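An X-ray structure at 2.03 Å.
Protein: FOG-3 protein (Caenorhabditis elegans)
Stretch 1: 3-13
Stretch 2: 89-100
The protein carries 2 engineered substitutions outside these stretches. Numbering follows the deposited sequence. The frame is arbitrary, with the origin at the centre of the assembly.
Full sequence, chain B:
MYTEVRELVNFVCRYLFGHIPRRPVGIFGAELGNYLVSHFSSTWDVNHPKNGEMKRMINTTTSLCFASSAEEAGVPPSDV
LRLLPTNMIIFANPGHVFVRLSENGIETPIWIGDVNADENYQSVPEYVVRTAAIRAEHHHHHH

Stretch 1 (3-13) TEVRELVNFVC
Stretch 2, residues 89-100: IIFANPGHVFVR

A buried glutamate on a helix reaches into a tight hairpin turn: Glu4 OE2 accepts a nearly straight hydrogen bond from the backbone N of Gly95 (2.9 Å, N-H...O angle 177°), the only hydrogen bond between the two stretches. The turn is type II, running from Asn93 to His96; Pro94 (phi/psi -49/121) precedes Gly95 (81/-1), whose positive phi by itself favours glycine. Backbone hydrogen bonds His96 N to Asn93 O (2.9 Å) and Asn93 N to His96 O (2.7 Å) close it. Chi1 m places Glu4 CG 3.4 Å from Asn93 O; chi2 p and chi3 -8° then carry OE2 to Gly95 N and to 3.7 Å from Pro94 CA.

Strand 89-93 and the strand that starts at His96 pair antiparallel, with Phe91 N to Phe98 O at 2.8 Å and Phe98 N to Phe91 O at 2.9 Å. The helix containing 3-13, with regular hydrogen bonds from N of i+4 to O of i such as Leu8 N to Glu4 O (2.9 Å), packs along both. It runs at 163° to the first strand, nearly antiparallel, and at 25° to the second, with axes 8.5 and 8.6 Å away at closest approach. In register, Glu4 and Val97 are nearest, their CA atoms 6.3 Å apart.

Strand alternation turns Ile90, Ala92 and Val97 toward the helix and Phe91 and Phe98 away. Val97 (chi1 t) brings CG2 to 3.7 Å from Glu4 CB. Leu8 (t, t) bridges the strands: CG is 3.9 Å from Ile90 CG2, CD1 3.8 Å from Ala92 CB, and CB 4.3 Å from Val97 CG1. One turn on, Phe11 (chi1 t, chi2 83°) meets both strands obliquely, CE2 4.0 Å from Ile90 CD1 and CZ 3.8 Å from Val99 CG2. Ile90 (m, t) also places CD1 4.3 Å from Val12 CG2. Glu7 (m, m) starts toward the hairpin, but its end leads away. The contact buries 442 Å², both sides summed.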

# COMPACT_ATOMS: atom_id res chain seq x y z
N THR B 3 5.12 8.85 -3.94
CA THR B 3 5.14 7.46 -3.47
C THR B 3 5.03 7.41 -1.94
O THR B 3 4.17 6.71 -1.39
CB THR B 3 6.44 6.75 -3.90
OG1 THR B 3 6.57 6.80 -5.32
CG2 THR B 3 6.50 5.29 -3.41
N GLU B 4 5.91 8.15 -1.26
CA GLU B 4 5.95 8.10 0.20
C GLU B 4 4.65 8.62 0.80
O GLU B 4 4.11 8.03 1.74
CB GLU B 4 7.14 8.90 0.74
CG GLU B 4 8.50 8.29 0.44
CD GLU B 4 9.07 8.71 -0.94
OE1 GLU B 4 8.36 9.36 -1.75
OE2 GLU B 4 10.23 8.38 -1.20
N VAL B 5 4.13 9.72 0.26
CA VAL B 5 2.87 10.28 0.73
C VAL B 5 1.75 9.27 0.53
O VAL B 5 0.91 9.09 1.38
CB VAL B 5 2.49 11.59 -0.00
CG1 VAL B 5 1.08 11.96 0.30
CG2 VAL B 5 3.45 12.73 0.39
N ARG B 6 1.75 8.62 -0.63
CA ARG B 6 0.70 7.65 -0.89
C ARG B 6 0.78 6.49 0.09
O ARG B 6 -0.26 6.01 0.56
CB ARG B 6 0.79 7.11 -2.33
CG ARG B 6 -0.31 6.09 -2.64
CD ARG B 6 -0.15 5.50 -4.04
NE ARG B 6 1.05 4.67 -4.14
CZ ARG B 6 2.08 4.95 -4.94
NH1 ARG B 6 2.07 6.03 -5.71
NH2 ARG B 6 3.13 4.14 -4.97
N GLU B 7 2.00 6.03 0.40
CA GLU B 7 2.15 4.95 1.37
C GLU B 7 1.68 5.38 2.77
O GLU B 7 1.07 4.59 3.49
CB GLU B 7 3.59 4.45 1.42
CG GLU B 7 4.04 3.69 0.14
CD GLU B 7 3.17 2.50 -0.14
OE1 GLU B 7 2.83 1.78 0.82
OE2 GLU B 7 2.82 2.28 -1.31
N LEU B 8 1.98 6.62 3.14
CA LEU B 8 1.54 7.16 4.44
C LEU B 8 0.02 7.24 4.49
O LEU B 8 -0.63 6.80 5.46
CB LEU B 8 2.14 8.55 4.70
CG LEU B 8 2.35 8.96 6.18
CD1 LEU B 8 3.15 10.25 6.34
CD2 LEU B 8 1.06 9.08 6.92
N VAL B 9 -0.56 7.80 3.43
CA VAL B 9 -2.02 7.95 3.37
C VAL B 9 -2.71 6.60 3.43
O VAL B 9 -3.73 6.43 4.11
CB VAL B 9 -2.46 8.68 2.09
CG1 VAL B 9 -3.97 8.60 1.93
CG2 VAL B 9 -2.00 10.14 2.13
N ASN B 10 -2.14 5.63 2.73
CA ASN B 10 -2.78 4.32 2.68
C ASN B 10 -2.62 3.60 4.02
O ASN B 10 -3.53 2.89 4.46
CB ASN B 10 -2.24 3.51 1.51
CG ASN B 10 -2.82 3.98 0.20
OD1 ASN B 10 -3.69 4.84 0.21
ND2 ASN B 10 -2.37 3.43 -0.92
N PHE B 11 -1.50 3.81 4.69
CA PHE B 11 -1.33 3.30 6.05
C PHE B 11 -2.44 3.79 6.98
O PHE B 11 -3.04 3.00 7.72
CB PHE B 11 0.03 3.73 6.62
CG PHE B 11 0.28 3.23 8.03
CD1 PHE B 11 0.76 1.95 8.25
CD2 PHE B 11 0.02 4.04 9.12
CE1 PHE B 11 1.00 1.49 9.52
CE2 PHE B 11 0.25 3.57 10.41
CZ PHE B 11 0.73 2.30 10.61
N VAL B 12 -2.71 5.08 6.95
CA VAL B 12 -3.75 5.66 7.79
C VAL B 12 -5.14 5.16 7.40
O VAL B 12 -5.95 4.81 8.26
CB VAL B 12 -3.72 7.21 7.71
CG1 VAL B 12 -4.87 7.81 8.53
CG2 VAL B 12 -2.37 7.74 8.20
N CYS B 13 -5.42 5.11 6.10
CA CYS B 13 -6.72 4.66 5.60
C CYS B 13 -7.00 3.19 5.88
O CYS B 13 -8.16 2.79 5.93
CB CYS B 13 -6.84 4.94 4.10
SG CYS B 13 -7.02 6.71 3.78
N ILE B 89 3.33 7.96 16.21
CA ILE B 89 4.16 8.92 15.48
C ILE B 89 4.62 8.27 14.18
O ILE B 89 5.18 7.18 14.19
CB ILE B 89 5.37 9.38 16.31
CG1 ILE B 89 4.91 10.00 17.64
CG2 ILE B 89 6.20 10.40 15.55
CD1 ILE B 89 5.94 9.92 18.73
N ILE B 90 4.34 8.94 13.06
CA ILE B 90 4.63 8.41 11.72
C ILE B 90 5.59 9.35 11.00
O ILE B 90 5.42 10.57 11.02
CB ILE B 90 3.34 8.26 10.89
CG1 ILE B 90 2.28 7.50 11.70
CG2 ILE B 90 3.61 7.54 9.56
CD1 ILE B 90 0.92 7.43 11.02
N PHE B 91 6.62 8.76 10.40
CA PHE B 91 7.66 9.51 9.70
C PHE B 91 7.60 9.17 8.22
O PHE B 91 7.35 8.02 7.85
CB PHE B 91 9.06 9.17 10.23
CG PHE B 91 9.31 9.57 11.67
CD1 PHE B 91 8.81 8.81 12.72
CD2 PHE B 91 10.06 10.70 11.96
CE1 PHE B 91 9.05 9.18 14.03
CE2 PHE B 91 10.29 11.08 13.28
CZ PHE B 91 9.78 10.32 14.31
N ALA B 92 7.84 10.17 7.39
CA ALA B 92 7.98 9.97 5.96
C ALA B 92 9.23 10.71 5.49
O ALA B 92 9.30 11.93 5.57
CB ALA B 92 6.75 10.43 5.21
N ASN B 93 10.21 9.93 5.04
CA ASN B 93 11.45 10.42 4.46
C ASN B 93 11.60 9.89 3.03
O ASN B 93 10.98 8.88 2.68
CB ASN B 93 12.66 9.95 5.28
CG ASN B 93 12.68 10.52 6.69
OD1 ASN B 93 12.11 11.58 6.96
ND2 ASN B 93 13.36 9.81 7.59
N PRO B 94 12.45 10.54 2.21
CA PRO B 94 12.79 9.93 0.92
C PRO B 94 13.19 8.46 1.08
O PRO B 94 14.09 8.14 1.85
CB PRO B 94 13.96 10.79 0.43
CG PRO B 94 13.71 12.15 1.04
CD PRO B 94 13.10 11.85 2.40
N GLY B 95 12.46 7.57 0.41
CA GLY B 95 12.79 6.15 0.44
C GLY B 95 12.29 5.40 1.66
O GLY B 95 12.48 4.19 1.76
N HIS B 96 11.62 6.09 2.59
CA HIS B 96 11.42 5.49 3.91
C HIS B 96 10.26 6.08 4.70
O HIS B 96 10.33 7.21 5.19
CB HIS B 96 12.69 5.62 4.75
CG HIS B 96 12.72 4.71 5.94
ND1 HIS B 96 13.53 4.94 7.03
CD2 HIS B 96 12.03 3.58 6.21
CE1 HIS B 96 13.36 3.97 7.91
NE2 HIS B 96 12.45 3.13 7.44
N VAL B 97 9.20 5.30 4.82
CA VAL B 97 8.05 5.66 5.62
C VAL B 97 7.98 4.63 6.74
O VAL B 97 8.17 3.43 6.51
CB VAL B 97 6.76 5.66 4.79
CG1 VAL B 97 5.56 6.15 5.62
CG2 VAL B 97 6.93 6.52 3.56
N PHE B 98 7.74 5.10 7.95
CA PHE B 98 7.81 4.19 9.08
C PHE B 98 7.15 4.77 10.32
O PHE B 98 6.89 5.96 10.39
CB PHE B 98 9.27 3.84 9.39
CG PHE B 98 10.14 5.03 9.74
CD1 PHE B 98 10.79 5.76 8.76
CD2 PHE B 98 10.37 5.37 11.08
CE1 PHE B 98 11.61 6.84 9.09
CE2 PHE B 98 11.19 6.44 11.42
CZ PHE B 98 11.81 7.17 10.44
N VAL B 99 6.88 3.89 11.28
CA VAL B 99 6.36 4.27 12.59
C VAL B 99 7.51 4.24 13.60
O VAL B 99 8.34 3.33 13.57
CB VAL B 99 5.26 3.29 13.06
CG1 VAL B 99 4.87 3.54 14.52
CG2 VAL B 99 4.04 3.40 12.14
N ARG B 100 7.56 5.22 14.49
CA ARG B 100 8.51 5.18 15.60
C ARG B 100 7.87 5.77 16.84
O ARG B 100 7.38 6.90 16.79
CB ARG B 100 9.79 5.93 15.25
CG ARG B 100 10.87 5.82 16.28
CD ARG B 100 11.81 7.01 16.19
NE ARG B 100 12.70 6.96 15.04
CZ ARG B 100 13.30 8.03 14.53
NH1 ARG B 100 13.09 9.23 15.06
NH2 ARG B 100 14.10 7.91 13.48